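Local coordinates for protein putative transcriptional regulator (Listeria innocua, PDB 3LWF) that probably binds DNA as a transcription factor of the Rrf2 family, forming a dimer with a second copy of itself, at residues L30-E35 against R48-D53. Numbering follows the deposited sequence. Where two conformers were deposited one is given.
Sequences LTITLE and RSIAQD
Ile50 reaches from helix 47-54 to the flank of helix 24-38, where the tip of its longer branch settles between Ile32 and Glu35, one helical turn apart. Its CD1 lies 4.3 Å from Ile32 O and 4.3 Å from Glu35 CB, so the methyl meets backbone as much as side chain. In Ile50, CG1 is anti to the carbonyl carbon and CD1 continues the extended branch, which carries the methyl to the other helix. Ile32 adds its short branch, CG2 standing 4.4 Å from Ile50 CD1. Further along both helices the contact turns polar. The Glu35 chain, bent at chi2 (-59°), brings OE1 to 4.1 Å from Asp53 OD2; the two side chains run at about a right angle, their carboxylate planes 58° apart. A water bridges these like charges, donating to Glu35 OE1 at 2.7 Å and to Asp53 OD2 at 2.6 Å. Lys38 and Arg39 form salt bridges with Glu35 through OE2 and OE1 respectively. The axes of segments 30-35 and 48-53 approach to 10.9 Å, with 113° between their N-to-C directions, a wide spacing spanned by the isoleucine. Ile32 also packs on Ile65 of helix 58-70, and Ile50 on Ile45, joining the contact to the helical core of what is consistent with the winged helix-turn-helix domain of Rrf2 regulators. A modest apolar contact thus lies beside a hydrated acidic pair, whose mutual repulsion is probably eased by the shared water and by the basic partners of Glu35.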
loop_
_atom_site.group_PDB
_atom_site.type_symbol
_atom_site.label_atom_id
_atom_site.label_comp_id
_atom_site.label_asym_id
_atom_site.label_seq_id
_atom_site.Cartn_x
_atom_site.Cartn_y
_atom_site.Cartn_z
ATOM N N LEU A 30 -1.438 -17.586 5.138
ATOM C CA LEU A 30 -2.454 -17.623 4.143
ATOM C C LEU A 30 -2.438 -18.955 3.424
ATOM O O LEU A 30 -3.510 -19.504 3.179
ATOM C CB LEU A 30 -2.339 -16.506 3.098
ATOM C CG LEU A 30 -3.170 -15.243 3.324
ATOM C CD1 LEU A 30 -2.975 -14.276 2.123
ATOM C CD2 LEU A 30 -4.696 -15.528 3.578
ATOM N N THR A 31 -1.259 -19.449 3.060
ATOM C CA THR A 31 -1.200 -20.741 2.385
ATOM C C THR A 31 -1.895 -21.802 3.275
ATOM O O THR A 31 -2.679 -22.589 2.796
ATOM C CB THR A 31 0.225 -21.142 2.001
ATOM O OG1 THR A 31 0.696 -20.285 0.961
ATOM C CG2 THR A 31 0.285 -22.599 1.482
ATOM N N ILE A 32 -1.634 -21.786 4.570
ATOM C CA ILE A 32 -2.182 -22.807 5.456
ATOM C C ILE A 32 -3.724 -22.723 5.496
ATOM O O ILE A 32 -4.426 -23.717 5.255
ATOM C CB ILE A 32 -1.660 -22.646 6.893
ATOM C CG1 ILE A 32 -0.190 -23.089 7.026
ATOM C CG2 ILE A 32 -2.519 -23.463 7.855
ATOM C CD1 ILE A 32 0.460 -22.598 8.349
ATOM N N THR A 33 -4.230 -21.520 5.770
ATOM C CA THR A 33 -5.654 -21.337 5.929
ATOM C C THR A 33 -6.419 -21.528 4.649
ATOM O O THR A 33 -7.534 -22.047 4.682
ATOM C CB THR A 33 -6.007 -20.007 6.574
ATOM O OG1 THR A 33 -5.499 -18.947 5.776
ATOM C CG2 THR A 33 -5.393 -19.924 7.956
ATOM N N LEU A 34 -5.829 -21.141 3.526
ATOM C CA LEU A 34 -6.440 -21.454 2.239
ATOM C C LEU A 34 -6.517 -22.940 1.965
ATOM O O LEU A 34 -7.488 -23.423 1.342
ATOM C CB LEU A 34 -5.706 -20.761 1.081
ATOM C CG LEU A 34 -5.831 -19.231 1.010
ATOM C CD1 LEU A 34 -4.755 -18.699 -0.004
ATOM C CD2 LEU A 34 -7.269 -18.726 0.700
ATOM N N GLU A 35 -5.456 -23.663 2.291
ATOM C CA GLU A 35 -5.491 -25.134 2.071
ATOM C C GLU A 35 -6.524 -25.797 2.991
ATOM O O GLU A 35 -7.230 -26.722 2.584
ATOM C CB GLU A 35 -4.133 -25.759 2.322
ATOM C CG GLU A 35 -3.152 -25.435 1.250
ATOM C CD GLU A 35 -3.637 -25.911 -0.095
ATOM O OE1 GLU A 35 -3.963 -27.110 -0.178
ATOM O OE2 GLU A 35 -3.728 -25.079 -1.023
ATOM N N ARG A 48 2.331 -31.672 7.949
ATOM C CA ARG A 48 3.304 -32.402 7.137
ATOM C C ARG A 48 2.816 -32.436 5.698
ATOM O O ARG A 48 3.584 -32.156 4.788
ATOM C CB ARG A 48 3.491 -33.818 7.710
ATOM C CG ARG A 48 4.282 -34.806 6.876
ATOM C CD ARG A 48 4.152 -36.212 7.509
ATOM N NE ARG A 48 4.669 -37.243 6.621
ATOM C CZ ARG A 48 5.919 -37.708 6.609
ATOM N NH1 ARG A 48 6.831 -37.255 7.462
ATOM N NH2 ARG A 48 6.254 -38.656 5.737
ATOM N N SER A 49 1.530 -32.741 5.496
ATOM C CA SER A 49 0.970 -32.831 4.139
ATOM C C SER A 49 0.977 -31.471 3.412
ATOM O O SER A 49 1.376 -31.377 2.262
ATOM C CB SER A 49 -0.440 -33.443 4.169
ATOM O OG SER A 49 -1.366 -32.544 4.787
ATOM N N ILE A 50 0.567 -30.409 4.084
ATOM C CA ILE A 50 0.665 -29.064 3.490
ATOM C C ILE A 50 2.129 -28.702 3.149
ATOM O O ILE A 50 2.434 -28.285 2.013
ATOM C CB ILE A 50 0.047 -27.945 4.413
ATOM C CG1 ILE A 50 -1.423 -28.240 4.710
ATOM C CG2 ILE A 50 0.171 -26.593 3.752
ATOM C CD1 ILE A 50 -2.080 -27.318 5.741
ATOM N N ALA A 51 3.027 -28.911 4.114
ATOM C CA ALA A 51 4.456 -28.699 3.896
ATOM C C ALA A 51 4.970 -29.481 2.661
ATOM O O ALA A 51 5.621 -28.886 1.784
ATOM C CB ALA A 51 5.270 -29.060 5.129
ATOM N N GLN A 52 4.714 -30.788 2.599
ATOM C CA GLN A 52 5.158 -31.591 1.444
ATOM C C GLN A 52 4.533 -31.045 0.147
ATOM O O GLN A 52 5.222 -30.821 -0.837
ATOM C CB GLN A 52 4.852 -33.078 1.655
ATOM C CG GLN A 52 5.697 -33.706 2.774
ATOM C CD GLN A 52 5.338 -35.153 3.130
ATOM O OE1 GLN A 52 4.251 -35.643 2.823
ATOM N NE2 GLN A 52 6.261 -35.831 3.805
ATOM N N ASP A 53 3.231 -30.799 0.159
ATOM C CA ASP A 53 2.536 -30.310 -1.041
ATOM C C ASP A 53 3.113 -28.981 -1.585
ATOM O O ASP A 53 3.248 -28.804 -2.777
ATOM C CB ASP A 53 1.042 -30.141 -0.730
ATOM C CG ASP A 53 0.208 -29.812 -1.971
ATOM O OD1 ASP A 53 0.437 -30.419 -3.033
ATOM O OD2 ASP A 53 -0.682 -28.948 -1.881
HETATM O O HOH W 1 -1.621 -28.371 0.465
#